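Local coordinates for conserved hypothetical protein (Thermoplasma acidophilum DSM 1728, PDB 1Q7H), which is of unknown function, but carries a PUA domain behind a pre-PUA domain and, like its family, probably binds RNA, perhaps in translation initiation, at residues K10-K13 against R14-Q18; A41-G45 against G46-V50; E128-A131 against T132-G135. All coordinates share one frame; numbering follows the deposited sequence.

Contact 1: K10-K13 against R14-Q18; sequences KEAK and RIWEQ. Unlike the reference sequence in segment 14-18: Gln18 (reference Ala).
Ala12 packs against one face of the indole of Trp16, one helical turn on, with its methyl CB 3.6 Å from Trp16 CZ2 of the six-membered ring. The carbonyl of the same alanine lies over that face too, toward the rim: Ala12 O is 3.3 Å from Trp16 CD1, and the Lys13 backbone N lies over the ring centre, again on this face. Trp16 reaches this position because CG stands anti to its own carbonyl carbon (chi1 -56°), which folds the indole back along the preceding turn. Ala12 O also takes the i+4 bond from Trp16 N at 2.9 Å. Lys13 O likewise accepts from Glu17 N. On the exposed side, Lys13 runs extended to CE and bends only at its end, crossing Glu17 obliquely; the salt bridge is long, 3.9 Å from Lys13 NZ to Glu17 OE2, and OE2 lies nearer the methylene CE. Glu11 and Arg14 meet through a water that donates to Glu11 O and Glu11 OE1 and accepts from Arg14 NE at 3.0 Å.

Further out, Trp16 NE1 is hydrogen-bonded to Glu29 O, and Ile26 and Leu31 pack on the indole. Both segments belong to helix 9-20 of the pre-PUA domain; Ile15 rests on Tyr42 and Leu56 of the antiparallel sheet, while Ala12 and Trp16 face the loop around Leu31. The helix is therefore amphipathic: tryptophan and alanine are fixed by packing and an anchored N-H, whereas the charged pairs, long or water-bridged, probably contribute only modest electrostatic stabilisation.

Contact 2: A41-G45 against G46-V50; sequences AYYIG and GKPMV
Ile44 and Met49, a selenomethionine, interlock on the hairpin, their side chains crossing at about a right angle. Met49 CG presses against the branch point of the isoleucine, 3.5 Å from Ile44 CB, and the bend at chi2 (-70°) carries the methyl CE of Met49 back to 3.7 Å from Ile44 O. Tyr43 and Pro48 form a non-hydrogen-bonded pair whose side chains diverge, yet the ring fits against the proline: Pro48 CA lies over one face toward the rim, and Tyr43 CE1 comes within 3.8 Å of Pro48 CD. The backbone of Gly46 meets the edge of this ring, while Lys4 makes a cation-pi contact with it. Tyr42 and Val50 share a face of the sheet; the phenol's edge at Tyr42 CD2 meets Val50 O at 3.4 Å and lies 4.1 Å from Val50 CB, with Ile15 of helix 9-20 packed on both residues.

Strands 40-44 and 47-52 join through a type I' turn from Ile44 to Lys47, with Gly45 and Gly46 at its corners; at Gly46 a side chain would run into Gly45 O. Ile44 and Lys47 close it with reciprocal backbone bonds. A classic beta bulge then places Met49 and Val50 both opposite Tyr42, whose O accepts from Met49 N at 2.7 Å and Val50 N at 3.2 Å. One carbonyl thus serves two backbone amides of buried residues, keeping the ladder bonded through its one-residue shift while an apolar methionine side chain enters beside Ile44.

Contact 3: E128-A131 against T132-G135; sequences EVMA and TKRG
Helix 126-132 ends in this segment, where Thr132 N still bonds to Glu128 O at 3.0 Å and Lys133 N to Val129 O, after which Lys133 turns to positive phi (59°). Thr132 adds a second bond to the same carbonyl: its OG1 donates to Glu128 O at 2.9 Å, arriving from the face opposite to that used by the backbone N. This depends on the rotamer, which tucks OG1 between the backbone N and carbonyl carbon (chi1 70°) and leaves the methyl CG2 of Thr132 3.3 Å from Glu128 O. The hydroxyl also accepts from Arg134 N at 3.3 Å, forming an ST turn that leads the chain out of the helix toward strand 136-142 of the PUA domain, while Val129 and Met130 pack against Ile94 and Met97.

Lys133 folds back, its aliphatic CD 3.8 Å from Val129 O. The end of the same chain, Lys133 NZ, lies 3.5 Å from Met130 CE, the methyl of a selenomethionine. Glu128 and Arg134 are too far apart for a direct salt bridge. One water donates to Glu128 OE2 at 2.6 Å and weakly accepts from Arg134 NH1; another donates to Arg134 O and, weakly, to the same carboxylate oxygen.

In the fold
Contacts 1 and 2 belong to one domain and touch: Ile15 of helix 9-20 packs with CD1 3.8 Å from Tyr42 CZ and with CG2 4.0 Å from Val50 CG2, so the helix lies against the hairpin. Contact 2 is the buried member, with largely apolar side chains over a hydrogen-bonded ladder; contact 1 is buried where it faces the sheet and the loop around Leu31, and charged on its exposed side. Contact 3 lies in the PUA domain, across the centre of the chain, its centre about 36 Å from that of contact 1. It is a surface helix end, where a threonine hydroxyl and waters supply the polar contacts, in contrast to the apolar side-chain packing of the hairpin.

Contact 1: K10-K13 against R14-Q18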
loop_
_atom_site.group_PDB
_atom_site.type_symbol
_atom_site.label_atom_id
_atom_site.label_comp_id
_atom_site.label_asym_id
_atom_site.label_seq_id
_atom_site.Cartn_x
_atom_site.Cartn_y
_atom_site.Cartn_z
ATOM N N LYS A 10 -5.260 21.903 7.851
ATOM C CA LYS A 10 -5.679 20.997 8.915
ATOM C C LYS A 10 -6.207 19.671 8.385
ATOM O O LYS A 10 -6.000 18.627 8.999
ATOM C CB LYS A 10 -6.721 21.673 9.813
ATOM C CG LYS A 10 -6.133 22.813 10.637
ATOM C CD LYS A 10 -7.173 23.523 11.501
ATOM C CE LYS A 10 -7.745 22.615 12.574
ATOM N NZ LYS A 10 -8.646 23.373 13.492
ATOM N N GLU A 11 -6.887 19.703 7.246
ATOM C CA GLU A 11 -7.403 18.475 6.660
ATOM C C GLU A 11 -6.220 17.623 6.191
ATOM O O GLU A 11 -6.175 16.425 6.442
ATOM C CB GLU A 11 -8.321 18.798 5.478
ATOM C CG GLU A 11 -9.617 19.482 5.876
ATOM C CD GLU A 11 -10.683 18.508 6.357
ATOM O OE1 GLU A 11 -10.377 17.310 6.538
ATOM O OE2 GLU A 11 -11.832 18.944 6.558
ATOM N N ALA A 12 -5.261 18.253 5.518
ATOM C CA ALA A 12 -4.085 17.552 5.021
ATOM C C ALA A 12 -3.332 16.895 6.167
ATOM O O ALA A 12 -2.940 15.734 6.083
ATOM C CB ALA A 12 -3.165 18.522 4.289
ATOM N N LYS A 13 -3.146 17.642 7.248
ATOM C CA LYS A 13 -2.423 17.134 8.403
ATOM C C LYS A 13 -2.942 15.777 8.855
ATOM O O LYS A 13 -2.159 14.907 9.234
ATOM C CB LYS A 13 -2.501 18.135 9.556
ATOM C CG LYS A 13 -1.623 17.788 10.743
ATOM C CD LYS A 13 -1.781 18.827 11.840
ATOM C CE LYS A 13 -0.954 18.485 13.071
ATOM N NZ LYS A 13 0.510 18.473 12.779
ATOM N N ARG A 14 -4.255 15.585 8.814
ATOM C CA ARG A 14 -4.825 14.312 9.234
ATOM C C ARG A 14 -4.304 13.176 8.358
ATOM O O ARG A 14 -3.991 12.089 8.845
ATOM C CB ARG A 14 -6.353 14.349 9.152
ATOM C CG ARG A 14 -7.005 13.031 9.550
ATOM C CD ARG A 14 -8.514 13.112 9.512
ATOM N NE ARG A 14 -9.038 13.177 8.152
ATOM C CZ ARG A 14 -9.359 12.113 7.426
ATOM N NH1 ARG A 14 -9.210 10.894 7.933
ATOM N NH2 ARG A 14 -9.837 12.272 6.199
ATOM N N ILE A 15 -4.223 13.429 7.059
ATOM C CA ILE A 15 -3.743 12.421 6.133
ATOM C C ILE A 15 -2.245 12.193 6.324
ATOM O O ILE A 15 -1.782 11.058 6.247
ATOM C CB ILE A 15 -4.029 12.831 4.676
ATOM C CG1 ILE A 15 -5.520 13.145 4.514
ATOM C CG2 ILE A 15 -3.638 11.720 3.735
ATOM C CD1 ILE A 15 -6.427 11.998 4.883
ATOM N N TRP A 16 -1.490 13.258 6.591
ATOM C CA TRP A 16 -0.051 13.107 6.803
ATOM C C TRP A 16 0.196 12.209 8.005
ATOM O O TRP A 16 1.061 11.324 7.974
ATOM C CB TRP A 16 0.633 14.451 7.079
ATOM C CG TRP A 16 0.422 15.508 6.038
ATOM C CD1 TRP A 16 0.086 15.324 4.726
ATOM C CD2 TRP A 16 0.559 16.922 6.224
ATOM N NE1 TRP A 16 0.002 16.540 4.084
ATOM C CE2 TRP A 16 0.287 17.536 4.981
ATOM C CE3 TRP A 16 0.880 17.729 7.324
ATOM C CZ2 TRP A 16 0.328 18.918 4.808
ATOM C CZ3 TRP A 16 0.920 19.106 7.152
ATOM C CH2 TRP A 16 0.645 19.686 5.903
ATOM N N GLU A 17 -0.562 12.453 9.068
ATOM C CA GLU A 17 -0.429 11.687 10.293
ATOM C C GLU A 17 -0.818 10.232 10.090
ATOM O O GLU A 17 -0.196 9.344 10.649
ATOM C CB GLU A 17 -1.275 12.310 11.403
ATOM C CG GLU A 17 -0.940 13.758 11.697
ATOM C CD GLU A 17 -1.848 14.361 12.763
ATOM O OE1 GLU A 17 -3.061 14.046 12.762
ATOM O OE2 GLU A 17 -1.353 15.158 13.591
ATOM N N GLN A 18 -1.851 9.980 9.297
ATOM C CA GLN A 18 -2.258 8.602 9.035
ATOM C C GLN A 18 -1.141 7.845 8.311
ATOM O O GLN A 18 -0.838 6.703 8.644
ATOM C CB GLN A 18 -3.521 8.570 8.180
ATOM C CG GLN A 18 -4.777 8.878 8.967
ATOM C CD GLN A 18 -5.161 7.753 9.908
ATOM O OE1 GLN A 18 -5.943 7.951 10.833
ATOM N NE2 GLN A 18 -4.624 6.562 9.665
HETATM O O HOH W 1 -8.650 15.003 5.863
#

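Contact 2: A41-G45 against G46-V50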
loop_
_atom_site.group_PDB
_atom_site.type_symbol
_atom_site.label_atom_id
_atom_site.label_comp_id
_atom_site.label_asym_id
_atom_site.label_seq_id
_atom_site.Cartn_x
_atom_site.Cartn_y
_atom_site.Cartn_z
ATOM N N ALA A 41 -9.917 9.974 -3.152
ATOM C CA ALA A 41 -8.486 9.899 -3.373
ATOM C C ALA A 41 -7.845 11.240 -3.109
ATOM O O ALA A 41 -8.427 12.284 -3.396
ATOM C CB ALA A 41 -8.185 9.446 -4.807
ATOM N N TYR A 42 -6.646 11.203 -2.542
ATOM C CA TYR A 42 -5.887 12.411 -2.257
ATOM C C TYR A 42 -4.702 12.419 -3.223
ATOM O O TYR A 42 -3.898 11.482 -3.257
ATOM C CB TYR A 42 -5.424 12.387 -0.806
ATOM C CG TYR A 42 -6.579 12.336 0.168
ATOM C CD1 TYR A 42 -7.127 13.510 0.686
ATOM C CD2 TYR A 42 -7.154 11.115 0.538
ATOM C CE1 TYR A 42 -8.226 13.473 1.552
ATOM C CE2 TYR A 42 -8.246 11.067 1.397
ATOM C CZ TYR A 42 -8.779 12.251 1.898
ATOM O OH TYR A 42 -9.880 12.214 2.725
ATOM N N TYR A 43 -4.622 13.477 -4.021
ATOM C CA TYR A 43 -3.585 13.644 -5.028
ATOM C C TYR A 43 -2.474 14.583 -4.592
ATOM O O TYR A 43 -2.706 15.532 -3.835
ATOM C CB TYR A 43 -4.179 14.236 -6.308
ATOM C CG TYR A 43 -5.163 13.370 -7.067
ATOM C CD1 TYR A 43 -4.842 12.866 -8.329
ATOM C CD2 TYR A 43 -6.426 13.086 -6.546
ATOM C CE1 TYR A 43 -5.748 12.099 -9.049
ATOM C CE2 TYR A 43 -7.342 12.322 -7.263
ATOM C CZ TYR A 43 -6.996 11.831 -8.511
ATOM O OH TYR A 43 -7.894 11.069 -9.221
ATOM N N ILE A 44 -1.269 14.299 -5.076
ATOM C CA ILE A 44 -0.104 15.146 -4.859
ATOM C C ILE A 44 0.431 15.306 -6.279
ATOM O O ILE A 44 0.703 14.323 -6.962
ATOM C CB ILE A 44 0.986 14.499 -3.989
ATOM C CG1 ILE A 44 0.524 14.412 -2.536
ATOM C CG2 ILE A 44 2.255 15.353 -4.044
ATOM C CD1 ILE A 44 1.545 13.774 -1.592
ATOM N N GLY A 45 0.529 16.540 -6.747
ATOM C CA GLY A 45 1.024 16.776 -8.089
ATOM C C GLY A 45 0.335 16.005 -9.202
ATOM O O GLY A 45 1.007 15.489 -10.093
ATOM N N GLY A 46 -0.987 15.898 -9.169
ATOM C CA GLY A 46 -1.660 15.191 -10.248
ATOM C C GLY A 46 -1.732 13.670 -10.180
ATOM O O GLY A 46 -2.355 13.047 -11.041
ATOM N N LYS A 47 -1.102 13.058 -9.181
ATOM C CA LYS A 47 -1.158 11.604 -9.053
ATOM C C LYS A 47 -1.883 11.192 -7.772
ATOM O O LYS A 47 -1.740 11.837 -6.739
ATOM C CB LYS A 47 0.251 11.004 -9.049
ATOM C CG LYS A 47 0.880 10.832 -10.424
ATOM C CD LYS A 47 1.923 9.710 -10.412
ATOM C CE LYS A 47 3.229 10.103 -9.719
ATOM N NZ LYS A 47 4.179 10.802 -10.641
ATOM N N PRO A 48 -2.693 10.123 -7.830
ATOM C CA PRO A 48 -3.391 9.703 -6.611
ATOM C C PRO A 48 -2.377 9.104 -5.636
ATOM O O PRO A 48 -1.631 8.194 -5.993
ATOM C CB PRO A 48 -4.411 8.682 -7.130
ATOM C CG PRO A 48 -3.734 8.097 -8.334
ATOM C CD PRO A 48 -3.127 9.328 -8.994
HETATM N N MSE A 49 -2.352 9.621 -4.411
HETATM C CA MSE A 49 -1.399 9.168 -3.402
HETATM C C MSE A 49 -1.987 8.376 -2.234
HETATM O O MSE A 49 -1.334 7.477 -1.694
HETATM C CB MSE A 49 -0.625 10.381 -2.889
HETATM C CG MSE A 49 0.156 11.087 -3.995
HETATM SE SE MSE A 49 1.677 10.026 -4.609
HETATM C CE MSE A 49 2.523 11.276 -5.814
ATOM N N VAL A 50 -3.210 8.704 -1.835
ATOM C CA VAL A 50 -3.856 7.990 -0.741
ATOM C C VAL A 50 -5.314 7.737 -1.094
ATOM O O VAL A 50 -6.024 8.650 -1.505
ATOM C CB VAL A 50 -3.802 8.790 0.577
ATOM C CG1 VAL A 50 -4.410 7.977 1.699
ATOM C CG2 VAL A 50 -2.367 9.163 0.915
#

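Contact 3: E128-A131 against T132-G135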
loop_
_atom_site.group_PDB
_atom_site.type_symbol
_atom_site.label_atom_id
_atom_site.label_comp_id
_atom_site.label_asym_id
_atom_site.label_seq_id
_atom_site.Cartn_x
_atom_site.Cartn_y
_atom_site.Cartn_z
ATOM N N GLU A 128 5.196 -17.381 11.572
ATOM C CA GLU A 128 4.707 -18.583 10.911
ATOM C C GLU A 128 5.072 -18.600 9.429
ATOM O O GLU A 128 5.414 -19.651 8.884
ATOM C CB GLU A 128 3.186 -18.693 11.105
ATOM C CG GLU A 128 2.523 -19.824 10.331
ATOM C CD GLU A 128 1.088 -20.102 10.785
ATOM O OE1 GLU A 128 0.407 -19.183 11.275
ATOM O OE2 GLU A 128 0.643 -21.250 10.633
ATOM N N VAL A 129 5.002 -17.443 8.775
ATOM C CA VAL A 129 5.356 -17.370 7.355
ATOM C C VAL A 129 6.808 -17.778 7.103
ATOM O O VAL A 129 7.085 -18.608 6.246
ATOM C CB VAL A 129 5.166 -15.934 6.777
ATOM C CG1 VAL A 129 5.754 -15.843 5.364
ATOM C CG2 VAL A 129 3.690 -15.569 6.752
HETATM N N MSE A 130 7.737 -17.196 7.855
HETATM C CA MSE A 130 9.145 -17.491 7.647
HETATM C C MSE A 130 9.581 -18.885 8.101
HETATM O O MSE A 130 10.567 -19.425 7.602
HETATM C CB MSE A 130 10.006 -16.417 8.322
HETATM C CG MSE A 130 9.770 -14.988 7.794
HETATM SE SE MSE A 130 9.703 -14.829 5.816
HETATM C CE MSE A 130 11.568 -15.152 5.406
ATOM N N ALA A 131 8.843 -19.478 9.032
ATOM C CA ALA A 131 9.190 -20.811 9.508
ATOM C C ALA A 131 8.606 -21.933 8.647
ATOM O O ALA A 131 9.213 -22.988 8.524
ATOM C CB ALA A 131 8.744 -20.987 10.974
ATOM N N THR A 132 7.438 -21.707 8.052
ATOM C CA THR A 132 6.791 -22.732 7.231
ATOM C C THR A 132 6.941 -22.492 5.729
ATOM O O THR A 132 7.089 -23.439 4.949
ATOM C CB THR A 132 5.271 -22.824 7.520
ATOM O OG1 THR A 132 4.618 -21.647 7.011
ATOM C CG2 THR A 132 5.007 -22.940 9.035
ATOM N N LYS A 133 6.912 -21.224 5.335
ATOM C CA LYS A 133 7.006 -20.844 3.924
ATOM C C LYS A 133 5.874 -21.485 3.135
ATOM O O LYS A 133 6.063 -21.935 2.005
ATOM C CB LYS A 133 8.353 -21.255 3.313
ATOM C CG LYS A 133 9.483 -20.261 3.536
ATOM C CD LYS A 133 9.076 -18.863 3.070
ATOM C CE LYS A 133 10.232 -18.136 2.403
ATOM N NZ LYS A 133 11.403 -17.989 3.304
ATOM N N ARG A 134 4.698 -21.542 3.743
ATOM C CA ARG A 134 3.535 -22.099 3.065
ATOM C C ARG A 134 2.270 -21.439 3.577
ATOM O O ARG A 134 2.208 -21.003 4.728
ATOM C CB ARG A 134 3.441 -23.617 3.262
ATOM C CG ARG A 134 3.051 -24.069 4.658
ATOM C CD ARG A 134 2.440 -25.474 4.616
ATOM N NE ARG A 134 2.545 -26.196 5.886
ATOM C CZ ARG A 134 2.209 -25.694 7.072
ATOM N NH1 ARG A 134 1.744 -24.458 7.170
ATOM N NH2 ARG A 134 2.331 -26.433 8.163
ATOM N N GLY A 135 1.266 -21.352 2.709
ATOM C CA GLY A 135 0.004 -20.745 3.091
ATOM C C GLY A 135 -0.174 -19.376 2.471
ATOM O O GLY A 135 0.762 -18.826 1.901
HETATM O O HOH W 2 1.553 -22.044 7.507
HETATM O O HOH W 3 0.350 -23.784 10.175
#